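Local structure of nuclear movement protein (Encephalitozoon cuniculi, 2O30) at residues S28-I33 against K43-I48; N17-V22 against V71-V76. The protein is of unknown function but, as a p23-like CS-domain protein of the NudC family, may bind unfolded proteins. The protein carries 1 engineered substitution. All coordinates share one frame; numbering follows the deposited sequence.

Interaction 1: S28-I33 against K43-I48; sequences SSAIKI and KNQGEI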
ATOM      1  N   SER A  28     -14.558  -5.378   2.114  1.00 51.75           N
ATOM      2  CA  SER A  28     -14.443  -4.828   0.759  1.00 49.96           C
ATOM      3  C   SER A  28     -13.148  -4.010   0.725  1.00 48.80           C
ATOM      4  O   SER A  28     -12.860  -3.289  -0.237  1.00 48.76           O
ATOM      5  CB  SER A  28     -15.658  -3.961   0.410  1.00 50.40           C
ATOM      6  OG  SER A  28     -15.568  -2.666   0.976  1.00 50.20           O
ATOM      7  N   SER A  29     -12.396  -4.130   1.818  1.00 46.57           N
ATOM      8  CA  SER A  29     -11.060  -3.568   1.964  1.00 44.81           C
ATOM      9  C   SER A  29     -10.082  -4.725   2.180  1.00 42.67           C
ATOM     10  O   SER A  29      -8.942  -4.534   2.632  1.00 42.76           O
ATOM     11  CB  SER A  29     -11.036  -2.617   3.160  1.00 45.34           C
ATOM     12  OG  SER A  29     -11.712  -3.202   4.261  1.00 46.58           O
ATOM     13  N   ALA A  30     -10.543  -5.928   1.839  1.00 39.49           N
ATOM     14  CA  ALA A  30      -9.762  -7.141   1.990  1.00 36.31           C
ATOM     15  C   ALA A  30      -8.542  -7.141   1.069  1.00 34.13           C
ATOM     16  O   ALA A  30      -7.489  -7.621   1.465  1.00 33.69           O
ATOM     17  CB  ALA A  30     -10.621  -8.371   1.713  1.00 36.43           C
ATOM     18  N   ILE A  31      -8.695  -6.609  -0.140  1.00 31.63           N
ATOM     19  CA  ILE A  31      -7.637  -6.677  -1.153  1.00 29.90           C
ATOM     20  C   ILE A  31      -6.853  -5.376  -1.163  1.00 28.53           C
ATOM     21  O   ILE A  31      -7.392  -4.316  -1.476  1.00 28.64           O
ATOM     22  CB  ILE A  31      -8.191  -7.006  -2.557  1.00 30.44           C
ATOM     23  CG1 ILE A  31      -8.777  -8.417  -2.541  1.00 31.46           C
ATOM     24  CG2 ILE A  31      -7.082  -6.880  -3.623  1.00 29.47           C
ATOM     25  CD1 ILE A  31      -9.895  -8.632  -3.507  1.00 34.33           C
ATOM     26  N   LYS A  32      -5.578  -5.467  -0.802  1.00 26.18           N
ATOM     27  CA  LYS A  32      -4.726  -4.291  -0.748  1.00 26.10           C
ATOM     28  C   LYS A  32      -3.555  -4.488  -1.700  1.00 25.41           C
ATOM     29  O   LYS A  32      -2.801  -5.428  -1.544  1.00 25.99           O
ATOM     30  CB  LYS A  32      -4.235  -4.075   0.680  1.00 25.84           C
ATOM     31  CG  LYS A  32      -5.355  -3.645   1.648  1.00 26.01           C
ATOM     32  CD  LYS A  32      -4.782  -3.399   3.057  1.00 27.84           C
ATOM     33  CE  LYS A  32      -5.819  -2.773   4.013  1.00 29.77           C
ATOM     34  NZ  LYS A  32      -7.062  -2.316   3.318  1.00 34.09           N
ATOM     35  N   ILE A  33      -3.421  -3.598  -2.679  1.00 25.34           N
ATOM     36  CA  ILE A  33      -2.358  -3.707  -3.698  1.00 25.74           C
ATOM     37  C   ILE A  33      -1.659  -2.349  -3.822  1.00 25.61           C
ATOM     38  O   ILE A  33      -2.318  -1.317  -3.999  1.00 25.68           O
ATOM     39  CB  ILE A  33      -2.929  -4.149  -5.069  1.00 25.86           C
ATOM     40  CG1 ILE A  33      -3.625  -5.503  -4.924  1.00 26.01           C
ATOM     41  CG2 ILE A  33      -1.810  -4.230  -6.124  1.00 25.82           C
ATOM     42  CD1 ILE A  33      -4.471  -5.947  -6.130  1.00 27.29           C
ATOM     43  N   LYS A  43      -1.783  -7.760  -0.446  1.00 25.33           N
ATOM     44  CA  LYS A  43      -2.281  -8.434   0.749  1.00 26.55           C
ATOM     45  C   LYS A  43      -3.736  -8.812   0.571  1.00 26.95           C
ATOM     46  O   LYS A  43      -4.470  -8.142  -0.133  1.00 25.94           O
ATOM     47  CB  LYS A  43      -2.095  -7.550   1.979  1.00 27.22           C
ATOM     48  CG  LYS A  43      -0.652  -7.147   2.208  1.00 28.33           C
ATOM     49  CD  LYS A  43      -0.363  -6.907   3.678  1.00 33.60           C
ATOM     50  CE  LYS A  43      -0.985  -5.632   4.173  1.00 35.64           C
ATOM     51  NZ  LYS A  43      -0.339  -5.231   5.467  1.00 38.10           N
ATOM     52  N   ASN A  44      -4.138  -9.904   1.203  1.00 27.95           N
ATOM     53  CA  ASN A  44      -5.507 -10.357   1.113  1.00 30.20           C
ATOM     54  C   ASN A  44      -5.967 -10.667   2.529  1.00 31.52           C
ATOM     55  O   ASN A  44      -5.447 -11.587   3.161  1.00 31.95           O
ATOM     56  CB  ASN A  44      -5.619 -11.583   0.200  1.00 29.81           C
ATOM     57  CG  ASN A  44      -7.049 -12.079   0.065  1.00 32.48           C
ATOM     58  OD1 ASN A  44      -7.996 -11.400   0.472  1.00 35.24           O
ATOM     59  ND2 ASN A  44      -7.208 -13.264  -0.485  1.00 35.50           N
ATOM     60  N   GLN A  45      -6.900  -9.855   3.027  1.00 33.51           N
ATOM     61  CA  GLN A  45      -7.370  -9.949   4.408  1.00 35.10           C
ATOM     62  C   GLN A  45      -6.200  -9.927   5.383  1.00 34.91           C
ATOM     63  O   GLN A  45      -6.153 -10.731   6.315  1.00 36.09           O
ATOM     64  CB  GLN A  45      -8.186 -11.227   4.627  1.00 35.31           C
ATOM     65  CG  GLN A  45      -9.539 -11.255   3.957  1.00 39.42           C
ATOM     66  CD  GLN A  45     -10.548 -12.046   4.774  1.00 44.54           C
ATOM     67  OE1 GLN A  45     -10.909 -11.654   5.889  1.00 46.08           O
ATOM     68  NE2 GLN A  45     -11.010 -13.165   4.226  1.00 46.82           N
ATOM     69  N   GLY A  46      -5.244  -9.034   5.147  1.00 34.86           N
ATOM     70  CA  GLY A  46      -4.071  -8.920   6.008  1.00 35.10           C
ATOM     71  C   GLY A  46      -2.947  -9.917   5.754  1.00 34.85           C
ATOM     72  O   GLY A  46      -1.819  -9.684   6.190  1.00 35.70           O
ATOM     73  N   GLU A  47      -3.241 -11.020   5.060  1.00 34.28           N
ATOM     74  CA  GLU A  47      -2.231 -12.028   4.705  1.00 34.36           C
ATOM     75  C   GLU A  47      -1.441 -11.577   3.471  1.00 32.61           C
ATOM     76  O   GLU A  47      -2.028 -11.157   2.476  1.00 31.60           O
ATOM     77  CB  GLU A  47      -2.897 -13.383   4.442  1.00 34.26           C
ATOM     78  CG  GLU A  47      -1.953 -14.514   4.008  1.00 36.85           C
ATOM     79  CD  GLU A  47      -2.708 -15.744   3.494  1.00 38.15           C
ATOM     80  OE1 GLU A  47      -3.794 -16.065   4.038  1.00 44.14           O
ATOM     81  OE2 GLU A  47      -2.216 -16.397   2.545  1.00 43.34           O
ATOM     82  N   ILE A  48      -0.118 -11.642   3.550  1.00 31.28           N
ATOM     83  CA  ILE A  48       0.705 -11.244   2.414  1.00 30.80           C
ATOM     84  C   ILE A  48       0.569 -12.283   1.298  1.00 29.71           C
ATOM     85  O   ILE A  48       0.704 -13.494   1.529  1.00 29.62           O
ATOM     86  CB  ILE A  48       2.193 -10.996   2.806  1.00 31.07           C
ATOM     87  CG1 ILE A  48       2.313  -9.723   3.666  1.00 32.31           C
ATOM     88  CG2 ILE A  48       3.070 -10.871   1.554  1.00 30.38           C
ATOM     89  CD1 ILE A  48       3.659  -9.555   4.351  1.00 32.65           C
TER
HETATM   90  O   HOH W   1      -5.404  -7.139   3.329  1.00 34.29           O

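Interaction 2: N17-V22 against V71-V76; sequences NIQFPV and VVDVNV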
ATOM      1  N   ASN A  17       0.643 -10.361 -15.694  1.00 19.29           N
ATOM      2  CA  ASN A  17      -0.638 -10.695 -15.059  1.00 20.00           C
ATOM      3  C   ASN A  17      -0.379 -11.553 -13.836  1.00 19.75           C
ATOM      4  O   ASN A  17       0.426 -12.490 -13.893  1.00 18.92           O
ATOM      5  CB  ASN A  17      -1.539 -11.460 -16.027  1.00 21.05           C
ATOM      6  CG  ASN A  17      -1.938 -10.624 -17.227  1.00 25.61           C
ATOM      7  OD1 ASN A  17      -2.627  -9.604 -17.085  1.00 27.92           O
ATOM      8  ND2 ASN A  17      -1.516 -11.056 -18.411  1.00 29.13           N
ATOM      9  N   ILE A  18      -1.041 -11.221 -12.727  1.00 18.82           N
ATOM     10  CA  ILE A  18      -0.883 -11.986 -11.484  1.00 19.18           C
ATOM     11  C   ILE A  18      -2.287 -12.404 -11.044  1.00 19.19           C
ATOM     12  O   ILE A  18      -3.222 -11.619 -11.164  1.00 18.34           O
ATOM     13  CB  ILE A  18      -0.219 -11.161 -10.390  1.00 19.96           C
ATOM     14  CG1 ILE A  18       1.211 -10.749 -10.799  1.00 19.85           C
ATOM     15  CG2 ILE A  18      -0.187 -11.930  -9.031  1.00 20.65           C
ATOM     16  CD1 ILE A  18       1.759  -9.533 -10.015  1.00 21.86           C
ATOM     17  N   GLN A  19      -2.404 -13.644 -10.595  1.00 18.35           N
ATOM     18  CA  GLN A  19      -3.699 -14.179 -10.124  1.00 19.55           C
ATOM     19  C   GLN A  19      -3.551 -14.754  -8.726  1.00 19.28           C
ATOM     20  O   GLN A  19      -2.522 -15.347  -8.376  1.00 19.12           O
ATOM     21  CB  GLN A  19      -4.201 -15.279 -11.075  1.00 20.07           C
ATOM     22  CG  GLN A  19      -4.215 -14.904 -12.552  1.00 24.76           C
ATOM     23  CD  GLN A  19      -2.862 -15.162 -13.257  1.00 30.12           C
ATOM     24  OE1 GLN A  19      -2.178 -16.178 -13.010  1.00 31.21           O
ATOM     25  NE2 GLN A  19      -2.488 -14.248 -14.157  1.00 32.06           N
ATOM     26  N   PHE A  20      -4.586 -14.582  -7.904  1.00 18.82           N
ATOM     27  CA  PHE A  20      -4.589 -15.227  -6.590  1.00 19.62           C
ATOM     28  C   PHE A  20      -6.033 -15.377  -6.136  1.00 19.60           C
ATOM     29  O   PHE A  20      -6.901 -14.656  -6.613  1.00 19.76           O
ATOM     30  CB  PHE A  20      -3.739 -14.463  -5.566  1.00 19.94           C
ATOM     31  CG  PHE A  20      -4.206 -13.060  -5.288  1.00 20.14           C
ATOM     32  CD1 PHE A  20      -3.728 -11.989  -6.044  1.00 19.96           C
ATOM     33  CD2 PHE A  20      -5.128 -12.799  -4.272  1.00 18.96           C
ATOM     34  CE1 PHE A  20      -4.130 -10.687  -5.781  1.00 20.68           C
ATOM     35  CE2 PHE A  20      -5.547 -11.509  -4.012  1.00 20.55           C
ATOM     36  CZ  PHE A  20      -5.039 -10.433  -4.780  1.00 21.60           C
ATOM     37  N   PRO A  21      -6.295 -16.353  -5.241  1.00 20.73           N
ATOM     38  CA  PRO A  21      -7.679 -16.622  -4.838  1.00 21.92           C
ATOM     39  C   PRO A  21      -8.202 -15.665  -3.767  1.00 23.53           C
ATOM     40  O   PRO A  21      -7.426 -15.219  -2.915  1.00 23.75           O
ATOM     41  CB  PRO A  21      -7.596 -18.055  -4.302  1.00 21.75           C
ATOM     42  CG  PRO A  21      -6.249 -18.127  -3.686  1.00 20.95           C
ATOM     43  CD  PRO A  21      -5.345 -17.297  -4.621  1.00 21.02           C
ATOM     44  N   VAL A  22      -9.498 -15.342  -3.834  1.00 25.69           N
ATOM     45  CA  VAL A  22     -10.117 -14.394  -2.889  1.00 29.86           C
ATOM     46  C   VAL A  22     -10.410 -15.143  -1.608  1.00 32.08           C
ATOM     47  O   VAL A  22     -10.984 -16.230  -1.676  1.00 32.80           O
ATOM     48  CB  VAL A  22     -11.469 -13.866  -3.405  1.00 30.26           C
ATOM     49  CG1 VAL A  22     -12.087 -12.902  -2.401  1.00 32.18           C
ATOM     50  CG2 VAL A  22     -11.333 -13.208  -4.746  1.00 29.80           C
ATOM     51  N   VAL A  71     -11.333 -15.511  -8.054  1.00 23.67           N
ATOM     52  CA  VAL A  71      -9.934 -15.202  -8.412  1.00 23.39           C
ATOM     53  C   VAL A  71      -9.737 -13.721  -8.713  1.00 22.77           C
ATOM     54  O   VAL A  71     -10.523 -13.115  -9.454  1.00 23.91           O
ATOM     55  CB  VAL A  71      -9.471 -16.060  -9.606  1.00 23.51           C
ATOM     56  CG1 VAL A  71      -8.056 -15.649 -10.060  1.00 25.48           C
ATOM     57  CG2 VAL A  71      -9.512 -17.548  -9.238  1.00 24.32           C
ATOM     58  N   VAL A  72      -8.700 -13.145  -8.120  1.00 21.28           N
ATOM     59  CA  VAL A  72      -8.326 -11.759  -8.387  1.00 20.41           C
ATOM     60  C   VAL A  72      -7.355 -11.780  -9.555  1.00 21.04           C
ATOM     61  O   VAL A  72      -6.392 -12.550  -9.542  1.00 19.89           O
ATOM     62  CB  VAL A  72      -7.659 -11.101  -7.167  1.00 20.47           C
ATOM     63  CG1 VAL A  72      -7.299  -9.642  -7.486  1.00 20.77           C
ATOM     64  CG2 VAL A  72      -8.611 -11.116  -5.944  1.00 21.86           C
ATOM     65  N   ASP A  73      -7.617 -10.942 -10.554  1.00 21.07           N
ATOM     66  CA  ASP A  73      -6.701 -10.811 -11.695  1.00 22.29           C
ATOM     67  C   ASP A  73      -6.079  -9.410 -11.666  1.00 21.52           C
ATOM     68  O   ASP A  73      -6.792  -8.418 -11.648  1.00 20.58           O
ATOM     69  CB  ASP A  73      -7.460 -11.074 -12.987  1.00 23.67           C
ATOM     70  CG  ASP A  73      -7.802 -12.543 -13.176  1.00 28.42           C
ATOM     71  OD1 ASP A  73      -6.870 -13.352 -13.323  1.00 32.72           O
ATOM     72  OD2 ASP A  73      -8.999 -12.894 -13.210  1.00 33.50           O
ATOM     73  N   VAL A  74      -4.750  -9.347 -11.618  1.00 20.53           N
ATOM     74  CA  VAL A  74      -4.008  -8.077 -11.564  1.00 20.08           C
ATOM     75  C   VAL A  74      -3.226  -7.970 -12.875  1.00 20.24           C
ATOM     76  O   VAL A  74      -2.686  -8.970 -13.361  1.00 19.81           O
ATOM     77  CB  VAL A  74      -3.045  -8.087 -10.371  1.00 19.94           C
ATOM     78  CG1 VAL A  74      -2.326  -6.765 -10.227  1.00 20.31           C
ATOM     79  CG2 VAL A  74      -3.801  -8.433  -9.051  1.00 19.98           C
ATOM     80  N   ASN A  75      -3.209  -6.777 -13.466  1.00 19.91           N
ATOM     81  CA  ASN A  75      -2.512  -6.561 -14.740  1.00 21.40           C
ATOM     82  C   ASN A  75      -1.713  -5.261 -14.608  1.00 20.37           C
ATOM     83  O   ASN A  75      -2.185  -4.299 -14.004  1.00 19.46           O
ATOM     84  CB  ASN A  75      -3.571  -6.443 -15.836  1.00 22.70           C
ATOM     85  CG  ASN A  75      -3.009  -6.026 -17.159  1.00 27.85           C
ATOM     86  OD1 ASN A  75      -3.015  -4.831 -17.497  1.00 32.32           O
ATOM     87  ND2 ASN A  75      -2.521  -6.999 -17.934  1.00 30.72           N
ATOM     88  N   VAL A  76      -0.490  -5.239 -15.148  1.00 19.28           N
ATOM     89  CA  VAL A  76       0.293  -4.003 -15.209  1.00 19.99           C
ATOM     90  C   VAL A  76       1.140  -4.069 -16.477  1.00 20.66           C
ATOM     91  O   VAL A  76       1.568  -5.163 -16.887  1.00 20.29           O
ATOM     92  CB  VAL A  76       1.177  -3.752 -13.935  1.00 18.75           C
ATOM     93  CG1 VAL A  76       2.276  -4.792 -13.756  1.00 20.72           C
ATOM     94  CG2 VAL A  76       1.807  -2.346 -13.959  1.00 20.39           C
TER
HETATM   95  O   HOH W   2      -4.842  -9.847 -15.564  1.00 39.01           O
HETATM   96  O   HOH W   3      -4.519 -12.098 -14.305  1.00 33.36           O

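Interaction 1: S28-I33 against K43-I48
K32 and K43 form an antiparallel hydrogen-bonded pair, and next to them I31 and N44 form a non-hydrogen-bonded one. K32 N reaches K43 O at 3.0 Å in an almost perfectly straight bond (179° at the hydrogen), and K43 N returns one to K32 O. One step on, where the strand of I31 begins, A30 O takes Q45 N at 2.8 Å; the same oxygen accepts a proton from water 1, which in turn accepts G46 N at 2.6 Å. A CA-H...O contact from N44 also falls on A30 O.

Side chains meet mainly through carbons near the backbone. A30 CB lies 3.8 Å from Q45 CG, and the two lysines approach with their CB atoms before diverging. K32 bends at its last torsion (chi4 -10°), and NZ turns back to S29 O at 3.0 Å, lying in the carbonyl plane on a lone pair. Both lysines also meet W64 of the second subunit: K32 makes a cation-pi contact, and K43 packs on the same residue. On the other face N44 has CG anti to its backbone N (chi1 -179°), and OD1 lies 4.2 Å from A30 CB; this buried oxygen has no polar partner in the model. I31 shares that face and packs on W65 and I67.

The contact closes the open end of the beta hairpin of strands 31-36 and 39-44. From there a type I' turn, N44 to E47, with Q45 and G46 at its corners, leads on to strand 47-51, the third strand of the smaller antiparallel sheet in the CS-domain sandwich.

Interaction 2: N17-V22 against V71-V76
The F20 ring lies against V72, whose CB sits over one face, 3.8 Å from the ring centroid, in a CH-pi contact. F20 holds CG in the crowded position between its backbone N and carbonyl carbon (chi1 61°); the two side chains lie side by side, pointing the same way. V72 spreads over that one face: CG1 touches CZ and CE1, while CG2 meets CE2 and, at 3.6 Å, CG2 of V22. Farther along this side of the sheet V74 CG2 approaches F20 CE1 obliquely at 4.0 Å, and I18 and V74 meet CB to CB.

On the other side of the sheet N17, N75, Q19 and D73 make a polar row, with P21 and V71 as its apolar end. The side chains of N17 and N75 lie side by side, and N75 ND2 gives N17 OD1 a straight bond of 2.7 Å (178° at the hydrogen) that stays in the N75 amide plane but rises 31° from the N17 one. Q19 CG rests 3.2 Å from D73 OD1. Water 3 accepts from Q19 NE2 and lies 2.8 Å from D73 OD1, one of several acceptors within its reach.

Behind these pairs is the antiparallel backbone ladder, with two bonds between I18 and V74 and two between F20 and V72. A second shell fixes the amides: N17 ND2 binds D10, N75 ND2 also binds E15, and Q19 OE1 bonds T8. On the apolar side V42 packs on F20, and W65 on V72.

The alternation gives the strand pair two chemistries: aliphatic and aromatic groups turned into the sandwich interior, and an outer face where amides and a carboxylate, held by directional bonds and water, give way to P21 and V71.

Interaction 1 is nested within the chain loop closed by interaction 2, and their centres are 12 Å apart. The two belong to different sheets of the sandwich, whose apolar faces meet where I31 CD1 touches V72 CG2 at 3.7 Å and I33 CD1 lies 3.9 Å from V74 CG2. Where strands 15-21 and 39-44 end, N44 ND2 packs 3.1 Å from P21 O. The 17-22/71-76 pair is close to the centre of the chain, whereas 28-33/43-48 is at the surface. K43 and I48 of interaction 1, with R34, C41 and D51, line the pocket of a bound dithiothreitol (DTT), probably from the crystallisation liquor. In interaction 1 the side chain of K43 is about 4 Å from the bound DTT.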